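Local coordinates for phosphatidylethanolamine-binding protein, putative (Plasmodium falciparum, PDB 2R77) that probably binds phosphatidylethanolamine and may act as a regulator of protein kinases, at residues A[136-141]-A[145-150]; A[32-37]-A[103-108]; A[89-94]-A[183-188]. All coordinates share one frame; numbering follows the deposited sequence. Where two conformers were deposited one is given.

Interaction 1 (A[136-141]-A[145-150]); sequences PSIKKG and HRISFI
Ile138 lays one of its methyls on the imidazole of His145 and reaches past the ring with its longer arm to touch Ile147. Its side chain forks at CB. The short branch, CG2, stands anti to the backbone N and ends 3.7 Å from the centre of the His145 ring, 18° off the ring normal: a CH-pi contact over the face, displaced toward the CD2 and NE2 rim, with NE2 at 3.6 Å. In the other branch, Ile138 CG1 (chi1 -68°) runs 4.0 Å from His145 ND1. Its terminal CD1 then meets His145 CB at 3.8 Å and Ile147 CD1 at 4.3 Å. Pro136 CB approaches the same Ile147 methyl more loosely, at 4.5 Å. A beta-branched residue suits this spot because its two arms serve the flat ring and the aliphatic neighbour at once. His145 can offer a face while both ring nitrogens are engaged, ND1 with Asp92 OD2 and NE2 with Thr142 OG1, which restricts ring rotation. Arg146 centres an inverse gamma turn on the way into strand 148-155. His145 and Arg146 are the last two residues of the GxHR motif that, with DPDxP, borders the anion pocket of phosphatidylethanolamine-binding proteins.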
ATOM      1  N   PRO A 136       1.850   1.739 -11.264  1.00 14.47           N
ATOM      2  CA  PRO A 136       2.355   3.037 -10.757  1.00 15.39           C
ATOM      3  C   PRO A 136       2.093   4.270 -11.637  1.00 14.41           C
ATOM      4  O   PRO A 136       1.806   5.313 -11.079  1.00 15.31           O
ATOM      5  CB  PRO A 136       3.848   2.788 -10.560  1.00 16.19           C
ATOM      6  CG  PRO A 136       3.912   1.325 -10.169  1.00 14.95           C
ATOM      7  CD  PRO A 136       2.830   0.654 -11.048  1.00 14.42           C
ATOM      8  N   SER A 137       2.225   4.174 -12.967  1.00 14.92           N
ATOM      9  CA  SER A 137       1.880   5.290 -13.879  1.00 14.40           C
ATOM     10  C   SER A 137       2.555   6.618 -13.478  1.00 14.58           C
ATOM     11  O   SER A 137       1.912   7.666 -13.379  1.00 15.88           O
ATOM     12  CB  SER A 137       0.346   5.461 -13.962  1.00 15.88           C
ATOM     13  OG  SER A 137      -0.287   4.206 -14.187  1.00 17.99           O
ATOM     14  N   ILE A 138       3.861   6.555 -13.278  1.00 13.02           N
ATOM     15  CA  ILE A 138       4.620   7.659 -12.720  1.00 13.57           C
ATOM     16  C   ILE A 138       5.077   8.612 -13.825  1.00 13.17           C
ATOM     17  O   ILE A 138       5.628   8.174 -14.830  1.00 13.23           O
ATOM     18  CB  ILE A 138       5.819   7.103 -11.898  1.00 12.95           C
ATOM     19  CG1 ILE A 138       5.323   6.370 -10.637  1.00 14.25           C
ATOM     20  CG2 ILE A 138       6.823   8.227 -11.522  1.00 14.58           C
ATOM     21  CD1 ILE A 138       6.430   5.613  -9.894  1.00 14.69           C
ATOM     22  N   LYS A 139       4.852   9.916 -13.623  1.00 13.09           N
ATOM     23  CA  LYS A 139       5.280  10.916 -14.599  1.00 14.56           C
ATOM     24  C   LYS A 139       6.800  11.056 -14.528  1.00 14.75           C
ATOM     25  O   LYS A 139       7.398  11.270 -13.459  1.00 14.87           O
ATOM     26  CB  LYS A 139       4.594  12.258 -14.342  1.00 14.47           C
ATOM     27  CG  LYS A 139       5.049  13.364 -15.316  1.00 16.12           C
ATOM     28  CD  LYS A 139       4.174  14.616 -15.130  1.00 18.23           C
ATOM     29  CE  LYS A 139       4.773  15.814 -15.854  1.00 24.50           C
ATOM     30  NZ  LYS A 139       4.906  15.552 -17.314  1.00 28.66           N
ATOM     31  N   LYS A 140       7.453  10.922 -15.681  1.00 15.16           N
ATOM     32  CA  LYS A 140       8.903  11.100 -15.723  1.00 16.17           C
ATOM     33  C   LYS A 140       9.364  12.454 -15.125  1.00 15.50           C
ATOM     34  O   LYS A 140       8.714  13.488 -15.282  1.00 16.02           O
ATOM     35  CB  LYS A 140       9.444  10.919 -17.152  1.00 16.40           C
ATOM     36  CG  LYS A 140       9.374   9.444 -17.678  1.00 17.41           C
ATOM     37  CD  LYS A 140      10.027   9.243 -19.069  1.00 18.78           C
ATOM     38  CE  LYS A 140       9.292   9.985 -20.213  1.00 24.01           C
ATOM     39  NZ  LYS A 140       7.821   9.702 -20.409  1.00 24.84           N
ATOM     40  N   GLY A 141      10.467  12.411 -14.395  1.00 15.17           N
ATOM     41  CA  GLY A 141      11.079  13.630 -13.825  1.00 16.25           C
ATOM     42  C   GLY A 141      10.350  14.161 -12.602  1.00 15.79           C
ATOM     43  O   GLY A 141      10.344  15.374 -12.346  1.00 17.29           O
ATOM     44  N   HIS A 145       9.179   7.925  -6.437  1.00 11.40           N
ATOM     45  CA  HIS A 145       7.942   7.741  -5.685  1.00 11.49           C
ATOM     46  C   HIS A 145       8.061   6.538  -4.733  1.00 11.33           C
ATOM     47  O   HIS A 145       8.511   5.471  -5.143  1.00 11.01           O
ATOM     48  CB  HIS A 145       6.763   7.557  -6.636  1.00 12.15           C
ATOM     49  CG  HIS A 145       6.464   8.753  -7.487  1.00 11.21           C
ATOM     50  ND1 HIS A 145       5.173   9.156  -7.780  1.00 11.72           N
ATOM     51  CD2 HIS A 145       7.288   9.587  -8.177  1.00 11.68           C
ATOM     52  CE1 HIS A 145       5.222  10.231  -8.562  1.00 11.18           C
ATOM     53  NE2 HIS A 145       6.493  10.510  -8.808  1.00 11.46           N
ATOM     54  N   ARG A 146       7.606   6.718  -3.491  1.00 11.42           N
ATOM     55  CA  ARG A 146       7.740   5.688  -2.460  1.00 10.53           C
ATOM     56  C   ARG A 146       6.496   4.797  -2.498  1.00 11.18           C
ATOM     57  O   ARG A 146       5.640   4.857  -1.599  1.00 11.02           O
ATOM     58  CB  ARG A 146       7.940   6.343  -1.088  1.00 10.89           C
ATOM     59  CG  ARG A 146       9.310   7.054  -1.002  1.00 12.55           C
ATOM     60  CD  ARG A 146       9.368   8.033   0.146  1.00 15.15           C
ATOM     61  NE  ARG A 146       8.624   9.264  -0.124  1.00 14.75           N
ATOM     62  CZ  ARG A 146       8.622  10.333   0.669  1.00 16.70           C
ATOM     63  NH1 ARG A 146       9.335  10.341   1.808  1.00 16.67           N
ATOM     64  NH2 ARG A 146       7.905  11.400   0.332  1.00 17.03           N
ATOM     65  N   ILE A 147       6.421   3.995  -3.553  1.00 10.66           N
ATOM     66  CA  ILE A 147       5.264   3.113  -3.781  1.00 11.73           C
ATOM     67  C   ILE A 147       5.126   2.174  -2.574  1.00 11.40           C
ATOM     68  O   ILE A 147       6.046   1.429  -2.238  1.00 11.72           O
ATOM     69  CB  ILE A 147       5.405   2.318  -5.130  1.00 12.70           C
ATOM     70  CG1 ILE A 147       5.443   3.296  -6.328  1.00 12.24           C
ATOM     71  CG2 ILE A 147       4.245   1.340  -5.311  1.00 13.00           C
ATOM     72  CD1 ILE A 147       4.285   4.295  -6.360  1.00 12.42           C
ATOM     73  N   SER A 148       3.954   2.236  -1.942  1.00 11.72           N
ATOM     74  CA  SER A 148       3.731   1.698  -0.603  1.00 12.14           C
ATOM     75  C   SER A 148       2.681   0.598  -0.542  1.00 12.22           C
ATOM     76  O   SER A 148       1.645   0.702  -1.195  1.00 12.67           O
ATOM     77  CB  SER A 148       3.322   2.854   0.308  1.00 12.27           C
ATOM     78  OG  SER A 148       4.450   3.681   0.573  1.00 13.44           O
ATOM     79  N   PHE A 149       2.960  -0.457   0.244  1.00 12.61           N
ATOM     80  CA  PHE A 149       1.987  -1.515   0.482  1.00 13.00           C
ATOM     81  C   PHE A 149       1.686  -1.492   1.971  1.00 12.19           C
ATOM     82  O   PHE A 149       2.590  -1.691   2.793  1.00 11.93           O
ATOM     83  CB  PHE A 149       2.550  -2.884   0.063  1.00 13.71           C
ATOM     84  CG  PHE A 149       2.739  -3.023  -1.435  1.00 14.52           C
ATOM     85  CD1 PHE A 149       1.743  -3.590  -2.222  1.00 15.46           C
ATOM     86  CD2 PHE A 149       3.903  -2.556  -2.046  1.00 11.98           C
ATOM     87  CE1 PHE A 149       1.919  -3.742  -3.595  1.00 15.91           C
ATOM     88  CE2 PHE A 149       4.071  -2.684  -3.445  1.00 15.52           C
ATOM     89  CZ  PHE A 149       3.070  -3.269  -4.209  1.00 14.94           C
ATOM     90  N   ILE A 150       0.450  -1.156   2.304  1.00 12.34           N
ATOM     91  CA  ILE A 150       0.036  -0.973   3.692  1.00 13.22           C
ATOM     92  C   ILE A 150      -1.000  -2.034   4.007  1.00 13.63           C
ATOM     93  O   ILE A 150      -1.988  -2.175   3.281  1.00 12.48           O
ATOM     94  CB  ILE A 150      -0.541   0.430   3.925  1.00 12.87           C
ATOM     95  CG1 ILE A 150       0.492   1.513   3.527  1.00 13.47           C
ATOM     96  CG2 ILE A 150      -0.984   0.615   5.389  1.00 13.67           C
ATOM     97  CD1 ILE A 150      -0.086   2.914   3.454  1.00 17.10           C
TER

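Interaction 2 (A[32-37]-A[103-108]); sequences PHVFPN and GKEYIH
His33 and Val34 face Gly103 and Glu105 across a contact made mostly through water. At His33, the end of helix 30-33, CG stands anti to the backbone N (chi1 -168°), which carries the imidazole toward the strand. There CE1 comes within 4.0 Å of Gly103 O, obliquely and without a hydrogen bond; the ring's own polar partner is Pro93 O, bonded through NE2. A side chain at Gly103 would start toward the His33 ring, so glycine suits the place. His33 O is hydrogen-bonded to water 1 at 2.8 Å; this water also lies 2.7 Å from Glu105 OE2 and sits above one face of the imidazole, toward its rim. Val34 follows. Its carbonyl O accepts from water 2 at 2.9 Å, and the same water donates to Glu105 OE2 at 2.7 Å, so two waters share one carboxylate oxygen. The Val34 methyl CG1 stays 4.4 Å from OE2; it lies instead over the centre of the Phe35 ring, and Phe35 in turn meets Tyr199 edge-to-face. Pro36 carries the chain onward past His186 of helix 185-191. Glutamate suits its buried place because an extended side chain (chi2 178°) brings both oxygens to polar partners, OE1 bonding Val185 N. Water-bridged docking of an N-terminal segment onto strand 104-114 of the central antiparallel sheet is what this contact provides to the fold.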
ATOM      1  N   PRO A  32       7.706  11.094   8.629  1.00 15.74           N
ATOM      2  CA  PRO A  32       6.282  11.390   8.843  1.00 15.26           C
ATOM      3  C   PRO A  32       5.409  11.466   7.599  1.00 14.58           C
ATOM      4  O   PRO A  32       4.258  11.861   7.724  1.00 15.13           O
ATOM      5  CB  PRO A  32       6.321  12.802   9.421  1.00 15.38           C
ATOM      6  CG  PRO A  32       7.480  13.445   8.681  1.00 16.04           C
ATOM      7  CD  PRO A  32       8.470  12.330   8.338  1.00 15.84           C
ATOM      8  N   HIS A  33       5.960  11.152   6.426  1.00 14.40           N
ATOM      9  CA  HIS A  33       5.224  11.389   5.181  1.00 14.51           C
ATOM     10  C   HIS A  33       3.978  10.530   5.034  1.00 14.15           C
ATOM     11  O   HIS A  33       2.924  11.029   4.617  1.00 15.82           O
ATOM     12  CB  HIS A  33       6.090  11.229   3.947  1.00 13.92           C
ATOM     13  CG  HIS A  33       5.432  11.737   2.704  1.00 14.04           C
ATOM     14  ND1 HIS A  33       5.124  13.067   2.518  1.00 16.32           N
ATOM     15  CD2 HIS A  33       4.997  11.088   1.600  1.00 14.33           C
ATOM     16  CE1 HIS A  33       4.524  13.218   1.345  1.00 17.39           C
ATOM     17  NE2 HIS A  33       4.442  12.032   0.768  1.00 13.19           N
ATOM     18  N   VAL A  34       4.108   9.249   5.372  1.00 14.09           N
ATOM     19  CA  VAL A  34       3.042   8.280   5.190  1.00 13.74           C
ATOM     20  C   VAL A  34       2.385   7.986   6.538  1.00 13.71           C
ATOM     21  O   VAL A  34       1.157   8.058   6.657  1.00 14.67           O
ATOM     22  CB  VAL A  34       3.569   6.976   4.553  1.00 13.07           C
ATOM     23  CG1 VAL A  34       2.446   5.951   4.458  1.00 14.43           C
ATOM     24  CG2 VAL A  34       4.194   7.256   3.165  1.00 14.59           C
ATOM     25  N   PHE A  35       3.211   7.663   7.536  1.00 13.87           N
ATOM     26  CA  PHE A  35       2.762   7.529   8.932  1.00 14.27           C
ATOM     27  C   PHE A  35       3.232   8.756   9.717  1.00 15.91           C
ATOM     28  O   PHE A  35       4.441   9.048   9.732  1.00 16.21           O
ATOM     29  CB  PHE A  35       3.351   6.267   9.559  1.00 14.36           C
ATOM     30  CG  PHE A  35       3.103   5.009   8.746  1.00 13.67           C
ATOM     31  CD1 PHE A  35       1.804   4.644   8.364  1.00 15.93           C
ATOM     32  CD2 PHE A  35       4.171   4.219   8.339  1.00 16.20           C
ATOM     33  CE1 PHE A  35       1.568   3.475   7.588  1.00 15.21           C
ATOM     34  CE2 PHE A  35       3.954   3.052   7.571  1.00 16.37           C
ATOM     35  CZ  PHE A  35       2.652   2.683   7.204  1.00 16.30           C
ATOM     36  N   PRO A  36       2.305   9.464  10.375  1.00 17.98           N
ATOM     37  CA  PRO A  36       2.724  10.782  10.873  1.00 19.73           C
ATOM     38  C   PRO A  36       3.688  10.703  12.065  1.00 20.91           C
ATOM     39  O   PRO A  36       4.429  11.672  12.330  1.00 20.90           O
ATOM     40  CB  PRO A  36       1.399  11.476  11.215  1.00 20.75           C
ATOM     41  CG  PRO A  36       0.402  10.394  11.408  1.00 19.70           C
ATOM     42  CD  PRO A  36       0.899   9.155  10.693  1.00 18.17           C
ATOM     43  N   ASN A  37       3.703   9.565  12.754  1.00 21.74           N
ATOM     44  CA  ASN A  37       4.616   9.377  13.901  1.00 23.80           C
ATOM     45  C   ASN A  37       5.006   7.924  14.180  1.00 24.81           C
ATOM     46  O   ASN A  37       4.499   6.988  13.539  1.00 24.35           O
ATOM     47  CB  ASN A  37       4.054  10.044  15.170  1.00 23.80           C
ATOM     48  CG  ASN A  37       2.681   9.530  15.549  1.00 25.85           C
ATOM     49  OD1 ASN A  37       2.471   8.326  15.702  1.00 26.03           O
ATOM     50  ND2 ASN A  37       1.729  10.444  15.701  1.00 27.88           N
ATOM     51  N   GLY A 103       2.790  16.972  -2.487  1.00 18.50           N
ATOM     52  CA  GLY A 103       2.622  15.516  -2.735  1.00 17.53           C
ATOM     53  C   GLY A 103       1.574  14.878  -1.837  1.00 18.03           C
ATOM     54  O   GLY A 103       1.606  15.038  -0.601  1.00 18.21           O
ATOM     55  N   LYS A 104       0.635  14.168  -2.458  1.00 16.73           N
ATOM     56  CA  LYS A 104      -0.419  13.470  -1.722  1.00 17.64           C
ATOM     57  C   LYS A 104      -0.565  12.043  -2.240  1.00 15.87           C
ATOM     58  O   LYS A 104       0.121  11.640  -3.187  1.00 15.30           O
ATOM     59  CB  LYS A 104      -1.726  14.246  -1.795  1.00 17.86           C
ATOM     60  CG  LYS A 104      -1.661  15.574  -1.013  1.00 20.32           C
ATOM     61  CD  LYS A 104      -2.992  16.289  -0.888  1.00 20.26           C
ATOM     62  CE  LYS A 104      -3.305  17.123  -2.126  1.00 24.38           C
ATOM     63  NZ  LYS A 104      -2.228  18.101  -2.452  1.00 27.47           N
ATOM     64  N   GLU A 105      -1.441  11.281  -1.581  1.00 13.89           N
ATOM     65  CA  GLU A 105      -1.586   9.863  -1.887  1.00 12.68           C
ATOM     66  C   GLU A 105      -2.579   9.600  -3.022  1.00 11.95           C
ATOM     67  O   GLU A 105      -3.696  10.158  -3.077  1.00 12.66           O
ATOM     68  CB  GLU A 105      -2.029   9.115  -0.620  1.00 12.34           C
ATOM     69  CG  GLU A 105      -0.967   9.063   0.471  1.00 11.41           C
ATOM     70  CD  GLU A 105      -1.456   8.370   1.731  1.00 13.41           C
ATOM     71  OE1 GLU A 105      -2.575   7.798   1.708  1.00 14.56           O
ATOM     72  OE2 GLU A 105      -0.711   8.412   2.737  1.00 13.54           O
ATOM     73  N   TYR A 106      -2.161   8.721  -3.920  1.00 11.93           N
ATOM     74  CA  TYR A 106      -2.981   8.227  -5.019  1.00 11.55           C
ATOM     75  C   TYR A 106      -3.101   6.718  -4.790  1.00 12.56           C
ATOM     76  O   TYR A 106      -2.075   6.023  -4.719  1.00 11.76           O
ATOM     77  CB  TYR A 106      -2.324   8.521  -6.369  1.00 11.95           C
ATOM     78  CG  TYR A 106      -3.276   8.321  -7.532  1.00 11.86           C
ATOM     79  CD1 TYR A 106      -4.014   9.392  -8.032  1.00 13.16           C
ATOM     80  CD2 TYR A 106      -3.452   7.059  -8.112  1.00 11.74           C
ATOM     81  CE1 TYR A 106      -4.902   9.221  -9.092  1.00 12.07           C
ATOM     82  CE2 TYR A 106      -4.335   6.872  -9.191  1.00 11.95           C
ATOM     83  CZ  TYR A 106      -5.050   7.958  -9.670  1.00 12.46           C
ATOM     84  OH  TYR A 106      -5.925   7.808 -10.708  1.00 14.22           O
ATOM     85  N   ILE A 107      -4.332   6.219  -4.642  1.00 12.47           N
ATOM     86  CA  ILE A 107      -4.518   4.817  -4.293  1.00 12.72           C
ATOM     87  C   ILE A 107      -4.582   3.989  -5.568  1.00 11.77           C
ATOM     88  O   ILE A 107      -5.400   4.286  -6.451  1.00 11.74           O
ATOM     89  CB  ILE A 107      -5.762   4.551  -3.396  1.00 12.89           C
ATOM     90  CG1 ILE A 107      -5.578   5.261  -2.040  1.00 14.64           C
ATOM     91  CG2 ILE A 107      -5.949   3.045  -3.206  1.00 14.86           C
ATOM     92  CD1 ILE A 107      -6.639   4.934  -0.978  1.00 14.25           C
ATOM     93  N   HIS A 108      -3.712   2.977  -5.640  1.00 11.90           N
ATOM     94  CA  HIS A 108      -3.585   2.086  -6.790  1.00 11.94           C
ATOM     95  C   HIS A 108      -4.307   0.729  -6.691  1.00 12.39           C
ATOM     96  O   HIS A 108      -4.545   0.094  -7.718  1.00 12.32           O
ATOM     97  CB  HIS A 108      -2.095   1.842  -7.100  1.00 12.58           C
ATOM     98  CG  HIS A 108      -1.425   3.012  -7.747  1.00 12.88           C
ATOM     99  ND1 HIS A 108      -1.229   3.100  -9.113  1.00 13.07           N
ATOM    100  CD2 HIS A 108      -0.958   4.169  -7.224  1.00 12.08           C
ATOM    101  CE1 HIS A 108      -0.642   4.252  -9.392  1.00 14.54           C
ATOM    102  NE2 HIS A 108      -0.458   4.913  -8.263  1.00 12.27           N
TER
HETATM  103  O   HOH W   1       1.122  10.413   2.589  1.00 20.10           O
HETATM  104  O   HOH W   2      -1.259   7.556   5.206  1.00 22.05           O

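Interaction 3 (A[89-94]-A[183-188]); sequences FMVDPD and ESVHNI
One face of the Phe89 ring carries Val185: methyl CG1 stands over the ring centre at 3.9 Å, only 8° off the normal, a well-centred CH-pi contact. Two further touches are Phe89 CD1 to Val185 CG2 at 4.0 Å and, obliquely, Phe89 CZ to Ile188 CG2 at 4.2 Å. Phe89 and Val185 meet head-on, one rising from the strand and the other from the helix. Val185 divides its work because CG1 is anti to the backbone N (chi1 178°) while CG2, anti to the carbonyl carbon, reaches Phe89 CD1. There CG2 also approaches Val91 CG1, although Val91 was modelled in two conformers and that detail is less certain. Aromatic and branched aliphatic residues suit a wholly buried strand-helix interface, and strand neighbours close in on it: Val110 and Ser152 beside Phe89, Ile150 beside Val185. Serine suits the start of the helix. Ser184 is the N-cap, its OG accepting from Asn187 N at 3.1 Å with an N-H...O angle of 162°, while its carbonyl takes Ile188 N into the first helical turn. Farther along the strand segment Asp92 OD1 receives Asp94 N at 2.8 Å from above the carboxylate plane, forming an Asx turn where the chain turns its corner at Pro93 and Asp94. Helix 185-191 thus packs on the sheet, and Asp92, Pro93 and Asp94 begin the DPDxP motif characteristic of phosphatidylethanolamine-binding proteins.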
ATOM      1  N   PHE A  89      -3.500  -2.169   0.826  1.00 13.41           N
ATOM      2  CA  PHE A  89      -3.555  -0.972  -0.023  1.00 12.61           C
ATOM      3  C   PHE A  89      -2.221  -0.898  -0.790  1.00 12.74           C
ATOM      4  O   PHE A  89      -1.151  -1.066  -0.191  1.00 12.96           O
ATOM      5  CB  PHE A  89      -3.576   0.307   0.831  1.00 12.75           C
ATOM      6  CG  PHE A  89      -4.809   0.487   1.699  1.00 12.92           C
ATOM      7  CD1 PHE A  89      -5.833   1.361   1.296  1.00 12.04           C
ATOM      8  CD2 PHE A  89      -4.924  -0.160   2.935  1.00 12.91           C
ATOM      9  CE1 PHE A  89      -6.948   1.581   2.095  1.00 13.61           C
ATOM     10  CE2 PHE A  89      -6.067   0.056   3.748  1.00 15.42           C
ATOM     11  CZ  PHE A  89      -7.085   0.917   3.309  1.00 15.05           C
ATOM     12  N   MET A  90      -2.260  -0.579  -2.083  1.00 12.32           N
ATOM     13  CA  MET A  90      -1.044  -0.062  -2.717  1.00 12.58           C
ATOM     14  C   MET A  90      -1.313   1.387  -3.020  1.00 11.12           C
ATOM     15  O   MET A  90      -2.318   1.698  -3.660  1.00 11.99           O
ATOM     16  CB  MET A  90      -0.671  -0.763  -4.030  1.00 12.62           C
ATOM     17  CG  MET A  90       0.741  -0.309  -4.500  1.00 15.20           C
ATOM     18  SD  MET A  90       1.354  -1.143  -5.999  1.00 18.60           S
ATOM     19  CE  MET A  90       0.903  -0.014  -7.335  1.00 20.46           C
ATOM     20  N   VAL A  91      -0.416   2.261  -2.554  1.00 10.85           N
ATOM     21  CA  VAL A  91      -0.590   3.715  -2.703  0.50 10.82           C
ATOM     22  C   VAL A  91       0.705   4.397  -3.073  1.00 10.88           C
ATOM     23  O   VAL A  91       1.791   4.013  -2.608  1.00 11.59           O
ATOM     24  CB  VAL A  91      -1.145   4.426  -1.425  0.50 10.94           C
ATOM     25  CG1 VAL A  91      -2.504   3.864  -1.023  0.50 13.29           C
ATOM     26  CG2 VAL A  91      -0.133   4.354  -0.253  0.50  8.06           C
ATOM     27  N   ASP A  92       0.581   5.401  -3.937  1.00 11.22           N
ATOM     28  CA  ASP A  92       1.701   6.295  -4.256  1.00 11.65           C
ATOM     29  C   ASP A  92       1.541   7.563  -3.403  1.00 11.77           C
ATOM     30  O   ASP A  92       0.656   8.345  -3.642  1.00 11.83           O
ATOM     31  CB  ASP A  92       1.653   6.663  -5.750  1.00 11.48           C
ATOM     32  CG  ASP A  92       2.788   7.585  -6.153  1.00 13.01           C
ATOM     33  OD1 ASP A  92       3.603   7.985  -5.271  1.00 14.33           O
ATOM     34  OD2 ASP A  92       2.851   7.906  -7.355  1.00 14.42           O
ATOM     35  N   PRO A  93       2.394   7.748  -2.391  1.00 11.75           N
ATOM     36  CA  PRO A  93       2.223   8.926  -1.514  1.00 11.08           C
ATOM     37  C   PRO A  93       2.932  10.166  -2.093  1.00 11.18           C
ATOM     38  O   PRO A  93       2.990  11.218  -1.418  1.00 10.87           O
ATOM     39  CB  PRO A  93       2.914   8.483  -0.223  1.00 12.37           C
ATOM     40  CG  PRO A  93       4.066   7.687  -0.744  1.00 11.81           C
ATOM     41  CD  PRO A  93       3.538   6.923  -1.963  1.00 11.72           C
ATOM     42  N   ASP A  94       3.448  10.037  -3.322  1.00 10.72           N
ATOM     43  CA  ASP A  94       4.274  11.090  -3.943  1.00 10.40           C
ATOM     44  C   ASP A  94       3.652  11.612  -5.228  1.00 11.29           C
ATOM     45  O   ASP A  94       4.317  11.806  -6.265  1.00 12.28           O
ATOM     46  CB  ASP A  94       5.708  10.590  -4.124  1.00 11.23           C
ATOM     47  CG  ASP A  94       6.422  10.404  -2.795  1.00 10.20           C
ATOM     48  OD1 ASP A  94       6.392  11.358  -1.968  1.00 11.79           O
ATOM     49  OD2 ASP A  94       7.032   9.334  -2.569  1.00 11.59           O
ATOM     50  N   GLU A 183      -8.628  11.480   1.893  1.00 17.59           N
ATOM     51  CA  GLU A 183      -8.181  10.919   3.166  1.00 16.53           C
ATOM     52  C   GLU A 183      -6.949  10.062   2.935  1.00 16.05           C
ATOM     53  O   GLU A 183      -6.971   9.132   2.099  1.00 15.64           O
ATOM     54  CB  GLU A 183      -9.270  10.074   3.844  1.00 16.42           C
ATOM     55  CG  GLU A 183     -10.586  10.794   4.109  1.00 16.91           C
ATOM     56  CD  GLU A 183     -10.537  11.812   5.236  1.00 17.84           C
ATOM     57  OE1 GLU A 183      -9.527  11.895   5.975  1.00 18.74           O
ATOM     58  OE2 GLU A 183     -11.535  12.539   5.372  1.00 19.78           O
ATOM     59  N   SER A 184      -5.880  10.368   3.660  1.00 15.70           N
ATOM     60  CA  SER A 184      -4.684   9.526   3.620  1.00 15.38           C
ATOM     61  C   SER A 184      -5.010   8.126   4.154  1.00 14.87           C
ATOM     62  O   SER A 184      -5.932   7.977   4.944  1.00 14.01           O
ATOM     63  CB  SER A 184      -3.604  10.128   4.511  1.00 15.47           C
ATOM     64  OG  SER A 184      -4.040  10.091   5.869  1.00 16.15           O
ATOM     65  N   VAL A 185      -4.229   7.117   3.768  1.00 14.84           N
ATOM     66  CA  VAL A 185      -4.452   5.786   4.336  1.00 14.93           C
ATOM     67  C   VAL A 185      -4.416   5.794   5.877  1.00 14.68           C
ATOM     68  O   VAL A 185      -5.237   5.116   6.512  1.00 13.91           O
ATOM     69  CB  VAL A 185      -3.503   4.699   3.751  1.00 15.25           C
ATOM     70  CG1 VAL A 185      -3.767   3.346   4.432  1.00 14.40           C
ATOM     71  CG2 VAL A 185      -3.709   4.585   2.261  1.00 15.80           C
ATOM     72  N   HIS A 186      -3.495   6.564   6.473  1.00 14.33           N
ATOM     73  CA  HIS A 186      -3.505   6.743   7.932  1.00 14.95           C
ATOM     74  C   HIS A 186      -4.909   7.132   8.412  1.00 14.59           C
ATOM     75  O   HIS A 186      -5.466   6.503   9.324  1.00 14.28           O
ATOM     76  CB  HIS A 186      -2.504   7.814   8.337  1.00 14.57           C
ATOM     77  CG  HIS A 186      -2.645   8.248   9.760  1.00 17.03           C
ATOM     78  ND1 HIS A 186      -2.114   7.530  10.811  1.00 19.01           N
ATOM     79  CD2 HIS A 186      -3.233   9.337  10.303  1.00 18.47           C
ATOM     80  CE1 HIS A 186      -2.383   8.156  11.945  1.00 19.37           C
ATOM     81  NE2 HIS A 186      -3.070   9.248  11.664  1.00 17.34           N
ATOM     82  N   ASN A 187      -5.485   8.147   7.776  1.00 13.72           N
ATOM     83  CA  ASN A 187      -6.840   8.609   8.129  1.00 14.10           C
ATOM     84  C   ASN A 187      -7.992   7.667   7.773  1.00 14.08           C
ATOM     85  O   ASN A 187      -8.951   7.500   8.559  1.00 13.87           O
ATOM     86  CB  ASN A 187      -7.077  10.010   7.604  1.00 14.12           C
ATOM     87  CG  ASN A 187      -6.368  11.062   8.446  1.00 17.27           C
ATOM     88  OD1 ASN A 187      -6.159  10.880   9.663  1.00 16.40           O
ATOM     89  ND2 ASN A 187      -6.019  12.168   7.818  1.00 18.11           N
ATOM     90  N   ILE A 188      -7.896   7.024   6.615  1.00 13.55           N
ATOM     91  CA  ILE A 188      -8.823   5.929   6.292  1.00 14.25           C
ATOM     92  C   ILE A 188      -8.810   4.853   7.382  1.00 14.24           C
ATOM     93  O   ILE A 188      -9.884   4.390   7.808  1.00 14.67           O
ATOM     94  CB  ILE A 188      -8.526   5.304   4.923  1.00 14.11           C
ATOM     95  CG1 ILE A 188      -8.697   6.351   3.831  1.00 15.19           C
ATOM     96  CG2 ILE A 188      -9.430   4.071   4.662  1.00 15.50           C
ATOM     97  CD1 ILE A 188      -8.163   5.856   2.466  1.00 15.48           C
TER

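The three contacts meet on one antiparallel sheet, whose strands 104-114, 84-95 and 148-155 lie side by side. Interactions 2 and 3 are nearest, centres about 5 Å apart, joined by the 2.7 Å hydrogen bond of Glu105 OE1 with Val185 N; the carboxylate at the N-terminal end of helix 185-191 would be expected to interact favourably with the helix dipole. Interactions 1 and 3, centres about 12 Å apart, are linked by His145 ND1 to Asp92 OD2 at 2.7 Å and a salt bridge, Arg146 NH2 to Asp94 OD1 at 2.8 Å, tying GxHR to DPDxP, consistent with the family's ligand pocket. Interactions 1 and 2, centres about 11 Å apart, meet where Pro136 O lies 3.2 Å from His108 CE1.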